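Local coordinates for protein HTH-type transcriptional regulator mcbR (PDB 4P9F) that represses expression of McbA by binding its promoter region, which prevents colanic acid overproduction and mucoidy and is important for biofilm formation, at residues 196-199 and 200-204; 174-177 and 178-182; 14-17 and 18-22. One frame throughout, in Å; residues are numbered along the deposited sequence.

Contact 1: 196-199 and 200-204; sequences HCLA and EIMQQ
His196 swings its ring forward along the helix, CG trans to the backbone N (chi1 173°), while Glu200 turns the other way, its CG set beside its own backbone N and its chain folded at chi2 (-85°). The two side chains therefore run alongside each other in the same direction, one turn apart. The CG methylene of Glu200 lies over one face of the imidazole, displaced toward the rim, with CG 4.1 Å from the ring centroid, a CH-pi contact; the nearest ring atom is His196 CE1, 3.7 Å from Glu200 CG. The carboxylate is turned almost parallel to the ring, the planes 3° apart, and Glu200 OE2 is 4.3 Å from His196 NE2. That is too far for direct pairing, though a protonated imidazole would probably feel the negative charge.

Leu198 and Met202, a selenomethionine, meet on the buried side. The bend at the end of the Met202 chain brings its methyl back over the preceding turn, where CE lies 4.2 Å from Leu198 CG and close to Ala199 CA. Both side chains reach helix 73-95, touching Leu88, and both also pack on Arg133 of helix 122-138. Ile201 lays CG1 against the carbonyl of the preceding turn, 3.2 Å from Cys197 O, and faces Asn178 and Tyr179 of helix 177-187.

Under these side chains the backbone makes four successive i to i+4 hydrogen bonds, from Glu200 N to His196 O at 3.0 Å through to Gln203 N to Ala199 O at 2.9 Å. The result is a regular amphipathic alpha-helix, 191-210, its apolar side packed into the all-helical FCD domain characteristic of this branch of GntR regulators.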
# COMPACT_ATOMS: atom_id res chain seq x y z
N HIS A 196 -20.44 -7.24 4.92
CA HIS A 196 -21.06 -6.86 6.17
C HIS A 196 -20.39 -7.56 7.38
O HIS A 196 -20.08 -6.90 8.37
CB HIS A 196 -22.56 -7.19 6.12
CG HIS A 196 -23.27 -6.99 7.42
ND1 HIS A 196 -23.35 -7.98 8.39
CD2 HIS A 196 -23.93 -5.92 7.93
CE1 HIS A 196 -24.02 -7.53 9.43
NE2 HIS A 196 -24.39 -6.28 9.17
N CYS A 197 -20.16 -8.87 7.30
CA CYS A 197 -19.53 -9.61 8.40
C CYS A 197 -18.10 -9.12 8.64
O CYS A 197 -17.68 -8.93 9.78
CB CYS A 197 -19.54 -11.12 8.12
SG CYS A 197 -21.24 -11.83 8.22
N LEU A 198 -17.35 -8.91 7.56
CA LEU A 198 -15.98 -8.46 7.69
C LEU A 198 -15.95 -7.04 8.27
O LEU A 198 -15.10 -6.73 9.10
CB LEU A 198 -15.27 -8.50 6.34
CG LEU A 198 -13.78 -8.12 6.39
CD1 LEU A 198 -13.02 -9.01 7.39
CD2 LEU A 198 -13.16 -8.20 4.98
N ALA A 199 -16.87 -6.18 7.84
CA ALA A 199 -16.96 -4.84 8.42
C ALA A 199 -17.25 -4.90 9.92
O ALA A 199 -16.64 -4.17 10.71
CB ALA A 199 -18.03 -4.01 7.71
N GLU A 200 -18.15 -5.80 10.32
CA GLU A 200 -18.49 -5.99 11.72
C GLU A 200 -17.27 -6.47 12.51
O GLU A 200 -17.02 -6.02 13.64
CB GLU A 200 -19.65 -7.01 11.86
CG GLU A 200 -21.05 -6.49 11.46
CD GLU A 200 -21.79 -5.76 12.58
OE1 GLU A 200 -22.01 -6.38 13.65
OE2 GLU A 200 -22.18 -4.59 12.40
N ILE A 201 -16.51 -7.39 11.92
CA ILE A 201 -15.28 -7.90 12.56
C ILE A 201 -14.31 -6.77 12.81
O ILE A 201 -13.75 -6.63 13.91
CB ILE A 201 -14.61 -8.99 11.68
CG1 ILE A 201 -15.47 -10.27 11.70
CG2 ILE A 201 -13.18 -9.30 12.17
CD1 ILE A 201 -15.01 -11.33 10.74
N MSE A 202 -14.11 -5.94 11.80
CA MSE A 202 -13.18 -4.84 11.91
C MSE A 202 -13.66 -3.83 12.93
O MSE A 202 -12.88 -3.38 13.76
CB MSE A 202 -12.95 -4.19 10.54
CG MSE A 202 -12.18 -5.09 9.55
SE MSE A 202 -11.67 -4.16 7.88
CE MSE A 202 -13.41 -3.99 7.03
N GLN A 203 -14.94 -3.49 12.90
CA GLN A 203 -15.50 -2.52 13.84
C GLN A 203 -15.30 -2.95 15.30
O GLN A 203 -14.84 -2.16 16.13
CB GLN A 203 -16.99 -2.29 13.59
CG GLN A 203 -17.28 -1.34 12.46
CD GLN A 203 -18.76 -1.17 12.21
OE1 GLN A 203 -19.59 -1.47 13.07
NE2 GLN A 203 -19.10 -0.69 11.02
N GLN A 204 -15.61 -4.21 15.59
CA GLN A 204 -15.48 -4.69 16.97
C GLN A 204 -14.00 -4.78 17.40
O GLN A 204 -13.68 -4.50 18.56
CB GLN A 204 -16.19 -6.04 17.15
CG GLN A 204 -15.52 -7.23 16.44
CD GLN A 204 -16.27 -8.55 16.63
OE1 GLN A 204 -17.43 -8.57 17.06
NE2 GLN A 204 -15.60 -9.66 16.31

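Contact 2: 174-177 and 178-182; sequences EHIE and NYHLL
Ile176 O receives the amides of Tyr179 and His180 at the start of helix 177-187, where the chain passes from a loop into the helical bundle of the FCD domain. The His180 N bond is 3.2 Å long, lies in the carbonyl plane and is fairly straight (N-H...O 163°); the one from Tyr179 N is weak and bent. Leu181 N to Glu177 O, 2.9 Å, repeats the i to i+4 spacing of the His180 bond.

Among the polar side chains, Glu177 and His180 lie across one another with carboxylate and ring planes 29° apart. Glu177 folds at chi2, which brings OE2 to 3.3 Å from His180 CD2, a ring carbon; the nearer ring nitrogen, NE2, is 4.0 Å from OE2, so they make no direct ion pair. The negative charge would probably still favour a protonated imidazole. The same ring carbon also lies close to Ile176 O.

Ile176 CG1 makes an apolar contact with Tyr179 CB at 4.4 Å and also lies against the imidazole, 4.1 Å from His180 NE2. An alanine in place of His180 would keep the backbone bond but is likely to leave Ile176 CG1 and the folded Glu177 carboxylate without the ring they lie against. Outside the stretch, Leu110 of helix 100-119 packs on both Tyr179 and His180, and Tyr179 OH is hydrogen-bonded to Asn205.

The last group is an aromatic edge facing a carbonyl. With Tyr179 CG beside its backbone N (chi1 -72°), the ring turns back over the preceding residues, and His175 O sits at its edge, in the ring plane, 3.3 Å from Tyr179 CD1.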
# COMPACT_ATOMS: atom_id res chain seq x y z
N GLU A 174 -17.27 -13.87 22.54
CA GLU A 174 -18.38 -13.63 21.64
C GLU A 174 -17.94 -13.08 20.28
O GLU A 174 -18.68 -13.12 19.30
CB GLU A 174 -19.36 -12.67 22.31
CG GLU A 174 -20.73 -12.61 21.68
CD GLU A 174 -21.72 -11.86 22.55
OE1 GLU A 174 -22.75 -11.43 22.01
OE2 GLU A 174 -21.46 -11.69 23.76
N HIS A 175 -16.69 -12.61 20.22
CA HIS A 175 -16.12 -12.01 19.02
C HIS A 175 -15.88 -13.04 17.90
O HIS A 175 -15.66 -12.67 16.75
CB HIS A 175 -14.81 -11.30 19.38
CG HIS A 175 -15.00 -10.05 20.18
ND1 HIS A 175 -15.52 -10.06 21.46
CD2 HIS A 175 -14.73 -8.76 19.89
CE1 HIS A 175 -15.58 -8.82 21.91
NE2 HIS A 175 -15.10 -8.01 20.99
N ILE A 176 -15.90 -14.33 18.24
CA ILE A 176 -15.65 -15.36 17.24
C ILE A 176 -16.90 -15.66 16.41
O ILE A 176 -16.80 -16.25 15.33
CB ILE A 176 -15.13 -16.66 17.88
CG1 ILE A 176 -14.51 -17.54 16.79
CG2 ILE A 176 -16.22 -17.37 18.68
CD1 ILE A 176 -13.87 -18.77 17.32
N GLU A 177 -18.06 -15.21 16.87
CA GLU A 177 -19.30 -15.50 16.15
C GLU A 177 -19.31 -14.79 14.80
O GLU A 177 -19.79 -15.35 13.81
CB GLU A 177 -20.52 -15.11 16.98
CG GLU A 177 -20.96 -16.20 17.94
CD GLU A 177 -21.14 -17.55 17.26
OE1 GLU A 177 -22.05 -17.68 16.41
OE2 GLU A 177 -20.37 -18.47 17.57
N ASN A 178 -18.79 -13.57 14.75
CA ASN A 178 -18.70 -12.86 13.48
C ASN A 178 -17.84 -13.59 12.46
O ASN A 178 -18.09 -13.49 11.25
CB ASN A 178 -18.18 -11.43 13.68
CG ASN A 178 -19.28 -10.47 14.14
OD1 ASN A 178 -20.45 -10.61 13.78
ND2 ASN A 178 -18.90 -9.48 14.94
N TYR A 179 -16.85 -14.36 12.93
CA TYR A 179 -15.98 -15.13 12.04
C TYR A 179 -16.75 -16.33 11.47
O TYR A 179 -16.64 -16.63 10.27
CB TYR A 179 -14.73 -15.61 12.79
CG TYR A 179 -13.73 -14.50 13.08
CD1 TYR A 179 -13.92 -13.66 14.17
CD2 TYR A 179 -12.61 -14.31 12.29
CE1 TYR A 179 -13.03 -12.64 14.45
CE2 TYR A 179 -11.70 -13.29 12.57
CZ TYR A 179 -11.92 -12.46 13.65
OH TYR A 179 -11.05 -11.44 13.96
N HIS A 180 -17.54 -16.99 12.31
CA HIS A 180 -18.44 -18.05 11.86
C HIS A 180 -19.40 -17.53 10.79
O HIS A 180 -19.60 -18.17 9.76
CB HIS A 180 -19.26 -18.62 13.03
CG HIS A 180 -18.46 -19.44 13.99
ND1 HIS A 180 -17.94 -20.67 13.65
CD2 HIS A 180 -18.11 -19.22 15.28
CE1 HIS A 180 -17.29 -21.17 14.69
NE2 HIS A 180 -17.38 -20.32 15.69
N LEU A 181 -19.96 -16.35 11.04
CA LEU A 181 -20.92 -15.75 10.13
C LEU A 181 -20.24 -15.39 8.79
O LEU A 181 -20.82 -15.57 7.73
CB LEU A 181 -21.56 -14.52 10.78
CG LEU A 181 -22.51 -14.83 11.94
CD1 LEU A 181 -23.06 -13.56 12.57
CD2 LEU A 181 -23.67 -15.70 11.44
N LEU A 182 -19.01 -14.89 8.86
CA LEU A 182 -18.27 -14.58 7.65
C LEU A 182 -18.01 -15.85 6.82
O LEU A 182 -18.16 -15.85 5.60
CB LEU A 182 -16.94 -13.90 7.99
CG LEU A 182 -16.04 -13.64 6.80
CD1 LEU A 182 -16.76 -12.73 5.81
CD2 LEU A 182 -14.71 -13.01 7.25

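Contact 3: 14-17 and 18-22; sequences LKHQ and LSIGA
Lys15 O takes two hydrogen bonds from Ser19, one from the amide and one from the hydroxyl, arriving from opposite faces of the carbonyl plane. Ser19 OG, folded back beside its own backbone N, donates at 2.7 Å from well above that plane, 40° out of it. The amide bond is 2.8 Å and tilted less. The hydroxyl is thus satisfied within the helix, and its rotation is fixed by the bond.

The remaining backbone bonds follow the last turn of helix 6-19. Leu18 N to Leu14 O is a regular i to i+4 bond, and Ile20 N to His16 O is the last of this kind, 3.0 Å long. Beyond it the pattern changes: Ala22 N reaches back five residues to Gln17 O, also 3.0 Å, and Gly21 N binds Leu18 O at 3.1 Å.

A CH-pi contact joins His16 and Ile20. Ile20 places CG2 over one face of the His16 ring, 4.1 Å from its centroid and 20° off the normal. Its CG1 branch stands between backbone N and carbonyl carbon (chi1 66°), which carries CD1 to 3.9 Å from His16 CE1. The polar end of the same ring has a partner elsewhere, NE2 hydrogen-bonding to Asn127 of helix 122-138, while Ile20 packs on Ile126 of that helix. In a separate van der Waals contact, Gln17 curls at chi2 and brings NE2 to 3.3 Å from Ala22 CB.

Gly21 turns the chain with positive phi and serves as C-prime residue. Together with the pair of bonds to Gln17 O and Leu18 O, the shorter span within the longer, this is the Schellman motif, here ending the first helix of the GntR-type DNA-binding domain.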
# COMPACT_ATOMS: atom_id res chain seq x y z
N LEU A 14 10.35 -9.80 11.11
CA LEU A 14 10.09 -8.49 11.69
C LEU A 14 8.70 -7.96 11.29
O LEU A 14 8.01 -7.34 12.09
CB LEU A 14 11.16 -7.48 11.27
CG LEU A 14 12.54 -7.66 11.90
CD1 LEU A 14 13.56 -6.79 11.20
CD2 LEU A 14 12.48 -7.36 13.41
N LYS A 15 8.30 -8.17 10.04
CA LYS A 15 6.94 -7.78 9.62
C LYS A 15 5.90 -8.51 10.47
O LYS A 15 4.92 -7.91 10.93
CB LYS A 15 6.71 -8.09 8.15
CG LYS A 15 7.42 -7.13 7.18
CD LYS A 15 7.11 -7.53 5.70
CE LYS A 15 7.72 -6.53 4.70
NZ LYS A 15 7.43 -6.88 3.25
N HIS A 16 6.14 -9.79 10.70
CA HIS A 16 5.24 -10.61 11.50
C HIS A 16 5.16 -10.10 12.94
O HIS A 16 4.08 -9.88 13.46
CB HIS A 16 5.68 -12.09 11.45
CG HIS A 16 4.73 -13.01 12.16
ND1 HIS A 16 4.90 -13.40 13.47
CD2 HIS A 16 3.55 -13.56 11.76
CE1 HIS A 16 3.90 -14.19 13.83
NE2 HIS A 16 3.07 -14.29 12.82
N GLN A 17 6.33 -9.86 13.54
CA GLN A 17 6.41 -9.33 14.90
C GLN A 17 5.69 -7.98 15.03
O GLN A 17 4.94 -7.76 15.97
CB GLN A 17 7.88 -9.14 15.31
CG GLN A 17 8.68 -10.42 15.41
CD GLN A 17 8.12 -11.35 16.46
OE1 GLN A 17 7.75 -12.48 16.17
NE2 GLN A 17 8.08 -10.88 17.70
N LEU A 18 5.92 -7.09 14.06
CA LEU A 18 5.25 -5.79 14.04
C LEU A 18 3.75 -5.97 13.93
O LEU A 18 3.01 -5.42 14.73
CB LEU A 18 5.78 -4.91 12.90
CG LEU A 18 7.17 -4.30 13.11
CD1 LEU A 18 7.71 -3.76 11.79
CD2 LEU A 18 7.16 -3.18 14.17
N SER A 19 3.32 -6.81 12.99
CA SER A 19 1.91 -7.05 12.69
C SER A 19 1.08 -7.60 13.85
O SER A 19 -0.10 -7.24 13.99
CB SER A 19 1.78 -8.03 11.52
OG SER A 19 2.32 -7.46 10.35
N ILE A 20 1.68 -8.46 14.66
CA ILE A 20 0.94 -9.08 15.77
C ILE A 20 1.06 -8.29 17.08
O ILE A 20 0.60 -8.74 18.13
CB ILE A 20 1.41 -10.52 16.04
CG1 ILE A 20 2.85 -10.51 16.54
CG2 ILE A 20 1.22 -11.38 14.79
CD1 ILE A 20 3.37 -11.89 16.96
N GLY A 21 1.66 -7.10 17.00
CA GLY A 21 1.80 -6.23 18.16
C GLY A 21 2.87 -6.63 19.17
O GLY A 21 2.86 -6.18 20.32
N ALA A 22 3.82 -7.45 18.73
CA ALA A 22 4.89 -7.92 19.60
C ALA A 22 5.92 -6.83 19.91
O ALA A 22 6.64 -6.90 20.90
CB ALA A 22 5.59 -9.15 18.97

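Contacts 1 and 2 belong to consecutive helices, 191-210 and 177-187, packed together in the FCD domain; their centres are 9 Å apart and they touch directly. Gln204 NE2 of contact 1 probably hydrogen-bonds to His175 O of contact 2, at 3.0 Å, and Ile201 CG1 packs on Asn178 CB at 3.6 Å. Contact 3 lies in the GntR domain, its centre 22 Å from that of contact 1 and 24 Å from that of contact 2, touching neither. Helix 122-138 packs against side chains of all three. Residues 31-50, the DNA-binding helix-turn-helix, follow contact 3 in the chain, and Leu14 packs on Leu49 within them.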